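Local coordinates for protein glycinin A3B4 subunit (Glycine max, PDB 2D5F) that serves as an 11S seed storage globulin, built from two cupin modules per chain and assembling into hexamers, at residues Pro38-Ala43 with Gly419-Val424; Leu59-Pro64 with Val162-Gly167; Lys398-Val403 with Asp413-Arg418. All blocks are in the same frame, centred on the assembly; numbering follows the deposited sequence.

From the N terminus the chain first reaches the short helix 38-43, whose partner in contact 1, segment 419-424, begins 376 residues after the helix ends. Contact 1 thus closes a very long loop and ties the N-terminal cupin part to the C-terminal one. Both other contacts are nested inside that loop. Contact 2 opens soon after the helix, at 59-64, and closes at 162-167, all within the first cupin. Contact 3 follows in series, joining 398-403 to 413-418 over a short excursion in the second cupin. Contacts 1 and 3 touch, since Leu422 packs on Val401 and Leu416; contact 2 stands apart, its centre about 35 Å from that of contact 3.

Contact 1 of 3, residues Pro38-Ala43 with Gly419-Val424; sequences PELQCA and GQLLVV
Val423 reaches from strand 421-424 into the flank of helix 38-43 and meets Glu39, Leu40 and Ala43 together. Its CB already lies 4.0 Å from Glu39 CB, and from there the two branches part company. CG1, anti to the backbone N (chi1 171°), runs on to Ala43 CB at 4.0 Å, one helical turn beyond Glu39. CG2, beside the backbone N, sits 3.9 Å from Glu39 CB and 4.0 Å from Leu40 CD2. Glu39 O is 3.8 Å from both Val423 CG1 and Val423 CG2, yet remains engaged in the helix as acceptor for Ala43 N. A short, beta-branched residue suits this place, as its two methyl groups reach Glu39 and Ala43, one turn apart, together with Leu40.

Leu40 adds a second point of touch, its CD2 meeting Leu421 CD2 at 4.1 Å, with the two side chains at about a right angle. Ala43 is small enough to let the strand come near. Glu39 lends only its aliphatic root; the chain then bends at chi2 (91°) and turns its carboxylate away, where OE2 accepts from Asn15 N. A disulfide from Cys42 to Cys9 holds the C-terminal part of the helix to the N-terminal segment.

No hydrogen bond crosses, so apolar packing joins the pair, with axes 8.6 Å apart at 47°. The result is a helix from the first cupin laid on an edge strand, within this chain, of a sheet in the second, a packing between the modules of a two-cupin (bicupin) fold.

Contact 2 of 3, residues Leu59-Pro64 with Val162-Gly167; sequences LPSYSP and VFYLAG
Tyr62 and Phe163 form a hydrogen-bonded antiparallel pair: Phe163 N gives to Tyr62 O at 2.8 Å, and Tyr62 N gives to Phe163 O at 3.0 Å. A third bond runs from Leu165 N to Pro60 O at 3.0 Å. Pro60 can accept there but has no N-H to return; Leu165 O is taken up by Tyr471 OH of the second subunit.

Outward from this ladder the aromatics take over. Tyr62 CG occupies the crowded position between the backbone N and carbonyl carbon (chi1 61°), which lays the ring over Phe163 CB, 3.5 Å from the ring centroid in a CH-pi contact. The two rings lie 13° from parallel with centroids 5.1 Å apart, so displaced that little of either faces the other. Ser61 and Tyr164 project to the opposite side of the sheet, where Ser61 CB stands over a face of the Tyr164 ring, 3.9 Å from its centroid; a side chain as small as serine fits against so broad a ring. Leu59 CD1 packs 3.6 Å from Gly167 CA; a CB on Gly167 would run into it, and the positive phi there also suits glycine.

Tyr62 also stacks on Trp384 of the second subunit and bonds through OH to Asn427 O of that subunit. An alanine here would probably leave Phe163 CB without its aromatic cover and Asn427 O without its mate.

Tyr164 OH bonds to Glu172 and to His58, a residue of the carbonate pocket. Tyr62 thus faces the second subunit, while Tyr164 probably steadies one side of that pocket.

Contact 3 of 3, residues Lys398-Val403 with Asp413-Arg418; sequences KGRVRV and DGELRR
Lys398, Arg400 and Arg402 alternate along one strand opposite Arg417, Glu415 and Asp413 on the other, in a twisted antiparallel ladder of the second cupin's beta barrel. All six side chains rise from the same face, so their mutual orientation decides who meets whom. Arg400, bent at chi2 and chi3, is grouped with Asp413 and Glu415 in a charge network, its outer end placed with some doubt. Asp413 OD1 sits above the guanidinium rather than in its plane, with the carboxylate turned 71° from it, so the attraction is between charges and not along an N-H; the 2.5 Å between Arg400 NH2 and Asp413 OD1 is too short to be trusted exactly. Glu415 OE2 comes to the edge, near the plane, in a long bridge 3.8 Å from Arg400 NE.

Lys398, extended from CG to its tip, crosses Glu415 at about a right angle, and its CE passes 3.6 Å from Glu415 OE1. It runs side by side with Arg417, pointing the same way, with Lys398 CG 3.9 Å from Arg417 CB; their tips, both donors, converge so closely that their exact placement is doubtful. Arg402 lies alongside Asp413 and packs on Phe212 of the third subunit.

On the other face are apolar side chains, suited to the barrel interior: Val401 CG2 rests 3.8 Å from Leu416 CB, the two side chains inclined to each other. The chain turns a corner at Gly414, whose O receives Val401 N at 2.8 Å with an N-H...O angle of 177°.

Contact 1 of 3, residues Pro38-Ala43 with Gly419-Val424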
loop_
_atom_site.group_PDB
_atom_site.type_symbol
_atom_site.label_atom_id
_atom_site.label_comp_id
_atom_site.label_asym_id
_atom_site.label_seq_id
_atom_site.Cartn_x
_atom_site.Cartn_y
_atom_site.Cartn_z
ATOM N N PRO B 38 4.765 14.219 34.392
ATOM C CA PRO B 38 3.687 14.638 33.492
ATOM C C PRO B 38 4.104 14.919 32.046
ATOM O O PRO B 38 3.335 14.661 31.119
ATOM C CB PRO B 38 3.079 15.865 34.202
ATOM C CG PRO B 38 4.110 16.257 35.241
ATOM C CD PRO B 38 4.701 14.948 35.668
ATOM N N GLU B 39 5.314 15.431 31.849
ATOM C CA GLU B 39 5.791 15.733 30.498
ATOM C C GLU B 39 5.904 14.450 29.672
ATOM O O GLU B 39 5.478 14.399 28.507
ATOM C CB GLU B 39 7.157 16.438 30.550
ATOM C CG GLU B 39 7.156 17.727 31.367
ATOM C CD GLU B 39 7.506 17.521 32.839
ATOM O OE1 GLU B 39 7.161 16.469 33.418
ATOM O OE2 GLU B 39 8.124 18.432 33.426
ATOM N N LEU B 40 6.470 13.415 30.286
ATOM C CA LEU B 40 6.645 12.131 29.622
ATOM C C LEU B 40 5.317 11.403 29.414
ATOM O O LEU B 40 5.155 10.669 28.434
ATOM C CB LEU B 40 7.627 11.258 30.413
ATOM C CG LEU B 40 9.065 11.802 30.460
ATOM C CD1 LEU B 40 9.945 10.904 31.344
ATOM C CD2 LEU B 40 9.638 11.878 29.043
ATOM N N GLN B 41 4.367 11.609 30.322
ATOM C CA GLN B 41 3.065 10.974 30.175
ATOM C C GLN B 41 2.351 11.602 28.986
ATOM O O GLN B 41 1.638 10.922 28.254
ATOM C CB GLN B 41 2.219 11.151 31.436
ATOM C CG GLN B 41 2.787 10.441 32.642
ATOM C CD GLN B 41 1.793 10.344 33.765
ATOM O OE1 GLN B 41 1.312 11.359 34.270
ATOM N NE2 GLN B 41 1.469 9.120 34.164
ATOM N N CYS B 42 2.554 12.901 28.793
ATOM C CA CYS B 42 1.936 13.596 27.674
ATOM C C CYS B 42 2.531 13.066 26.362
ATOM O O CYS B 42 1.816 12.843 25.385
ATOM C CB CYS B 42 2.155 15.115 27.805
ATOM S SG CYS B 42 2.022 16.022 26.230
ATOM N N ALA B 43 3.839 12.835 26.364
ATOM C CA ALA B 43 4.544 12.346 25.181
ATOM C C ALA B 43 4.323 10.857 24.924
ATOM O O ALA B 43 4.509 10.383 23.804
ATOM C CB ALA B 43 6.030 12.636 25.313
ATOM N N GLY B 419 22.801 16.286 28.829
ATOM C CA GLY B 419 22.205 15.344 29.755
ATOM C C GLY B 419 20.761 15.601 30.122
ATOM O O GLY B 419 20.124 14.761 30.750
ATOM N N GLN B 420 20.232 16.757 29.739
ATOM C CA GLN B 420 18.853 17.075 30.065
ATOM C C GLN B 420 17.877 16.677 28.968
ATOM O O GLN B 420 18.213 16.678 27.788
ATOM C CB GLN B 420 18.718 18.564 30.373
ATOM C CG GLN B 420 19.621 18.986 31.506
ATOM C CD GLN B 420 19.372 20.400 31.942
ATOM O OE1 GLN B 420 19.408 21.322 31.130
ATOM N NE2 GLN B 420 19.123 20.585 33.235
ATOM N N LEU B 421 16.662 16.355 29.392
ATOM C CA LEU B 421 15.589 15.912 28.512
ATOM C C LEU B 421 14.452 16.930 28.550
ATOM O O LEU B 421 14.003 17.304 29.628
ATOM C CB LEU B 421 15.078 14.561 29.018
ATOM C CG LEU B 421 14.236 13.688 28.099
ATOM C CD1 LEU B 421 15.136 13.147 26.996
ATOM C CD2 LEU B 421 13.632 12.539 28.887
ATOM N N LEU B 422 13.978 17.368 27.384
ATOM C CA LEU B 422 12.885 18.338 27.334
ATOM C C LEU B 422 11.841 17.920 26.311
ATOM O O LEU B 422 12.142 17.756 25.125
ATOM C CB LEU B 422 13.396 19.734 26.970
ATOM C CG LEU B 422 12.275 20.775 26.840
ATOM C CD1 LEU B 422 11.664 21.032 28.221
ATOM C CD2 LEU B 422 12.812 22.069 26.250
ATOM N N VAL B 423 10.610 17.749 26.778
ATOM C CA VAL B 423 9.513 17.356 25.906
ATOM C C VAL B 423 8.906 18.561 25.210
ATOM O O VAL B 423 8.646 19.588 25.848
ATOM C CB VAL B 423 8.391 16.669 26.703
ATOM C CG1 VAL B 423 7.161 16.454 25.809
ATOM C CG2 VAL B 423 8.891 15.356 27.268
ATOM N N VAL B 424 8.686 18.441 23.903
ATOM C CA VAL B 424 8.052 19.509 23.152
ATOM C C VAL B 424 6.801 18.885 22.537
ATOM O O VAL B 424 6.870 18.174 21.533
ATOM C CB VAL B 424 8.971 20.074 22.044
ATOM C CG1 VAL B 424 8.236 21.171 21.267
ATOM C CG2 VAL B 424 10.258 20.633 22.670
#

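Contact 2 of 3, residues Leu59-Pro64 with Val162-Gly167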
loop_
_atom_site.group_PDB
_atom_site.type_symbol
_atom_site.label_atom_id
_atom_site.label_comp_id
_atom_site.label_asym_id
_atom_site.label_seq_id
_atom_site.Cartn_x
_atom_site.Cartn_y
_atom_site.Cartn_z
ATOM N N LEU B 59 23.148 -8.077 28.673
ATOM C CA LEU B 59 22.475 -9.356 28.464
ATOM C C LEU B 59 21.212 -9.247 27.611
ATOM O O LEU B 59 20.454 -8.279 27.707
ATOM C CB LEU B 59 22.153 -10.005 29.811
ATOM C CG LEU B 59 23.370 -10.206 30.730
ATOM C CD1 LEU B 59 22.950 -10.961 31.985
ATOM C CD2 LEU B 59 24.458 -10.973 29.990
ATOM N N PRO B 60 20.967 -10.256 26.767
ATOM C CA PRO B 60 19.793 -10.276 25.881
ATOM C C PRO B 60 18.442 -10.029 26.545
ATOM O O PRO B 60 18.118 -10.621 27.577
ATOM C CB PRO B 60 19.882 -11.652 25.211
ATOM C CG PRO B 60 20.620 -12.484 26.222
ATOM C CD PRO B 60 21.693 -11.539 26.713
ATOM N N SER B 61 17.662 -9.138 25.939
ATOM C CA SER B 61 16.337 -8.799 26.442
ATOM C C SER B 61 15.461 -8.261 25.314
ATOM O O SER B 61 15.950 -7.972 24.222
ATOM C CB SER B 61 16.438 -7.737 27.530
ATOM O OG SER B 61 16.800 -6.481 26.978
ATOM N N TYR B 62 14.164 -8.145 25.587
ATOM C CA TYR B 62 13.215 -7.599 24.622
ATOM C C TYR B 62 12.098 -6.859 25.363
ATOM O O TYR B 62 11.838 -7.124 26.541
ATOM C CB TYR B 62 12.620 -8.700 23.738
ATOM C CG TYR B 62 11.837 -9.761 24.479
ATOM C CD1 TYR B 62 12.478 -10.863 25.042
ATOM C CD2 TYR B 62 10.448 -9.667 24.611
ATOM C CE1 TYR B 62 11.755 -11.855 25.717
ATOM C CE2 TYR B 62 9.718 -10.645 25.287
ATOM C CZ TYR B 62 10.380 -11.738 25.836
ATOM O OH TYR B 62 9.669 -12.707 26.506
ATOM N N SER B 63 11.466 -5.914 24.674
ATOM C CA SER B 63 10.371 -5.126 25.235
ATOM C C SER B 63 9.239 -5.078 24.204
ATOM O O SER B 63 9.483 -5.173 22.998
ATOM C CB SER B 63 10.844 -3.709 25.570
ATOM O OG SER B 63 11.813 -3.731 26.607
ATOM N N PRO B 64 7.990 -4.922 24.666
ATOM C CA PRO B 64 6.805 -4.872 23.799
ATOM C C PRO B 64 6.520 -3.560 23.068
ATOM O O PRO B 64 5.364 -3.236 22.800
ATOM C CB PRO B 64 5.678 -5.258 24.750
ATOM C CG PRO B 64 6.100 -4.586 26.017
ATOM C CD PRO B 64 7.600 -4.886 26.087
ATOM N N VAL B 162 10.844 -4.735 30.559
ATOM C CA VAL B 162 12.025 -5.355 29.973
ATOM C C VAL B 162 12.033 -6.842 30.325
ATOM O O VAL B 162 12.102 -7.216 31.499
ATOM C CB VAL B 162 13.336 -4.719 30.493
ATOM C CG1 VAL B 162 14.534 -5.310 29.736
ATOM C CG2 VAL B 162 13.296 -3.214 30.306
ATOM N N PHE B 163 11.937 -7.688 29.305
ATOM C CA PHE B 163 11.945 -9.129 29.509
ATOM C C PHE B 163 13.361 -9.649 29.276
ATOM O O PHE B 163 13.824 -9.700 28.136
ATOM C CB PHE B 163 10.978 -9.824 28.537
ATOM C CG PHE B 163 9.525 -9.499 28.775
ATOM C CD1 PHE B 163 9.014 -8.238 28.462
ATOM C CD2 PHE B 163 8.670 -10.450 29.325
ATOM C CE1 PHE B 163 7.671 -7.932 28.696
ATOM C CE2 PHE B 163 7.325 -10.155 29.563
ATOM C CZ PHE B 163 6.823 -8.895 29.248
ATOM N N TYR B 164 14.061 -10.022 30.345
ATOM C CA TYR B 164 15.416 -10.535 30.177
ATOM C C TYR B 164 15.409 -12.030 29.920
ATOM O O TYR B 164 14.675 -12.780 30.566
ATOM C CB TYR B 164 16.294 -10.222 31.401
ATOM C CG TYR B 164 16.914 -8.845 31.356
ATOM C CD1 TYR B 164 16.319 -7.764 32.007
ATOM C CD2 TYR B 164 18.065 -8.608 30.599
ATOM C CE1 TYR B 164 16.854 -6.475 31.901
ATOM C CE2 TYR B 164 18.602 -7.333 30.485
ATOM C CZ TYR B 164 17.994 -6.271 31.133
ATOM O OH TYR B 164 18.520 -5.009 30.992
ATOM N N LEU B 165 16.213 -12.453 28.952
ATOM C CA LEU B 165 16.323 -13.863 28.616
ATOM C C LEU B 165 17.417 -14.517 29.458
ATOM O O LEU B 165 17.497 -15.741 29.548
ATOM C CB LEU B 165 16.647 -14.020 27.128
ATOM C CG LEU B 165 15.479 -13.789 26.165
ATOM C CD1 LEU B 165 15.995 -13.511 24.776
ATOM C CD2 LEU B 165 14.580 -15.009 26.177
ATOM N N ALA B 166 18.261 -13.695 30.073
ATOM C CA ALA B 166 19.354 -14.206 30.896
ATOM C C ALA B 166 19.699 -13.279 32.049
ATOM O O ALA B 166 19.292 -12.118 32.075
ATOM C CB ALA B 166 20.599 -14.431 30.034
ATOM N N GLY B 167 20.458 -13.810 33.001
ATOM C CA GLY B 167 20.880 -13.036 34.149
ATOM C C GLY B 167 19.840 -12.873 35.239
ATOM O O GLY B 167 18.742 -13.427 35.175
#

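Contact 3 of 3, residues Lys398-Val403 with Asp413-Arg418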
loop_
_atom_site.group_PDB
_atom_site.type_symbol
_atom_site.label_atom_id
_atom_site.label_comp_id
_atom_site.label_asym_id
_atom_site.label_seq_id
_atom_site.Cartn_x
_atom_site.Cartn_y
_atom_site.Cartn_z
ATOM N N LYS B 398 25.166 23.885 25.529
ATOM C CA LYS B 398 24.095 24.495 26.284
ATOM C C LYS B 398 23.471 25.619 25.462
ATOM O O LYS B 398 24.137 26.245 24.637
ATOM C CB LYS B 398 24.691 25.035 27.587
ATOM C CG LYS B 398 23.748 25.754 28.521
ATOM C CD LYS B 398 24.508 26.138 29.787
ATOM C CE LYS B 398 23.667 26.972 30.722
ATOM N NZ LYS B 398 24.343 27.157 32.040
ATOM N N GLY B 399 22.189 25.870 25.684
ATOM C CA GLY B 399 21.530 26.929 24.951
ATOM C C GLY B 399 20.223 27.337 25.588
ATOM O O GLY B 399 19.733 26.678 26.500
ATOM N N ARG B 400 19.659 28.431 25.099
ATOM C CA ARG B 400 18.397 28.938 25.609
ATOM C C ARG B 400 17.274 28.333 24.766
ATOM O O ARG B 400 17.290 28.426 23.539
ATOM C CB ARG B 400 18.378 30.468 25.511
ATOM C CG ARG B 400 17.078 31.136 25.945
ATOM C CD ARG B 400 16.828 31.000 27.435
ATOM N NE ARG B 400 16.654 32.297 28.090
ATOM C CZ ARG B 400 15.690 33.169 27.798
ATOM N NH1 ARG B 400 15.610 34.323 28.449
ATOM N NH2 ARG B 400 14.802 32.891 26.853
ATOM N N VAL B 401 16.319 27.693 25.431
ATOM C CA VAL B 401 15.193 27.068 24.747
ATOM C C VAL B 401 13.885 27.662 25.248
ATOM O O VAL B 401 13.732 27.952 26.441
ATOM C CB VAL B 401 15.179 25.537 24.978
ATOM C CG1 VAL B 401 13.997 24.900 24.257
ATOM C CG2 VAL B 401 16.498 24.929 24.502
ATOM N N ARG B 402 12.942 27.847 24.330
ATOM C CA ARG B 402 11.639 28.407 24.662
ATOM C C ARG B 402 10.540 27.613 23.966
ATOM O O ARG B 402 10.595 27.394 22.756
ATOM C CB ARG B 402 11.582 29.871 24.226
ATOM C CG ARG B 402 12.805 30.653 24.678
ATOM C CD ARG B 402 12.958 32.004 23.998
ATOM N NE ARG B 402 14.293 32.545 24.250
ATOM C CZ ARG B 402 14.668 33.788 23.973
ATOM N NH1 ARG B 402 15.906 34.186 24.237
ATOM N NH2 ARG B 402 13.806 34.636 23.437
ATOM N N VAL B 403 9.562 27.162 24.746
ATOM C CA VAL B 403 8.429 26.404 24.225
ATOM C C VAL B 403 7.165 27.187 24.577
ATOM O O VAL B 403 6.946 27.530 25.737
ATOM C CB VAL B 403 8.357 24.990 24.849
ATOM C CG1 VAL B 403 7.148 24.236 24.297
ATOM C CG2 VAL B 403 9.647 24.216 24.547
ATOM N N ASP B 413 11.140 28.139 29.350
ATOM C CA ASP B 413 11.949 29.271 28.930
ATOM C C ASP B 413 13.186 29.279 29.802
ATOM O O ASP B 413 13.168 29.815 30.907
ATOM C CB ASP B 413 11.180 30.585 29.125
ATOM C CG ASP B 413 11.845 31.760 28.424
ATOM O OD1 ASP B 413 13.075 31.716 28.220
ATOM O OD2 ASP B 413 11.140 32.730 28.081
ATOM N N GLY B 414 14.258 28.669 29.318
ATOM C CA GLY B 414 15.471 28.639 30.109
ATOM C C GLY B 414 16.612 27.949 29.406
ATOM O O GLY B 414 16.528 27.629 28.225
ATOM N N GLU B 415 17.689 27.734 30.146
ATOM C CA GLU B 415 18.868 27.081 29.614
ATOM C C GLU B 415 18.626 25.583 29.613
ATOM O O GLU B 415 17.951 25.059 30.496
ATOM C CB GLU B 415 20.085 27.389 30.492
ATOM C CG GLU B 415 20.355 28.868 30.706
ATOM C CD GLU B 415 20.670 29.590 29.414
ATOM O OE1 GLU B 415 21.667 29.228 28.754
ATOM O OE2 GLU B 415 19.916 30.517 29.056
ATOM N N LEU B 416 19.179 24.905 28.617
ATOM C CA LEU B 416 19.063 23.461 28.503
ATOM C C LEU B 416 20.480 23.007 28.177
ATOM O O LEU B 416 21.101 23.537 27.252
ATOM C CB LEU B 416 18.104 23.087 27.367
ATOM C CG LEU B 416 17.565 21.653 27.373
ATOM C CD1 LEU B 416 16.709 21.453 28.608
ATOM C CD2 LEU B 416 16.744 21.397 26.109
ATOM N N ARG B 417 21.005 22.051 28.939
ATOM C CA ARG B 417 22.365 21.590 28.700
ATOM C C ARG B 417 22.516 20.078 28.627
ATOM O O ARG B 417 21.571 19.318 28.868
ATOM C CB ARG B 417 23.314 22.129 29.779
ATOM C CG ARG B 417 23.089 21.548 31.161
ATOM C CD ARG B 417 22.059 22.339 31.921
ATOM N NE ARG B 417 22.571 23.637 32.354
ATOM C CZ ARG B 417 21.802 24.603 32.847
ATOM N NH1 ARG B 417 20.494 24.403 32.958
ATOM N NH2 ARG B 417 22.333 25.757 33.236
ATOM N N ARG B 418 23.731 19.656 28.306
ATOM C CA ARG B 418 24.049 18.248 28.170
ATOM C C ARG B 418 23.450 17.365 29.260
ATOM O O ARG B 418 23.567 17.655 30.453
ATOM C CB ARG B 418 25.565 18.059 28.139
ATOM C CG ARG B 418 25.985 16.609 27.994
ATOM C CD ARG B 418 27.488 16.458 27.982
ATOM N NE ARG B 418 27.866 15.058 27.814
ATOM C CZ ARG B 418 29.100 14.590 27.965
ATOM N NH1 ARG B 418 29.347 13.297 27.791
ATOM N NH2 ARG B 418 30.090 15.415 28.295
#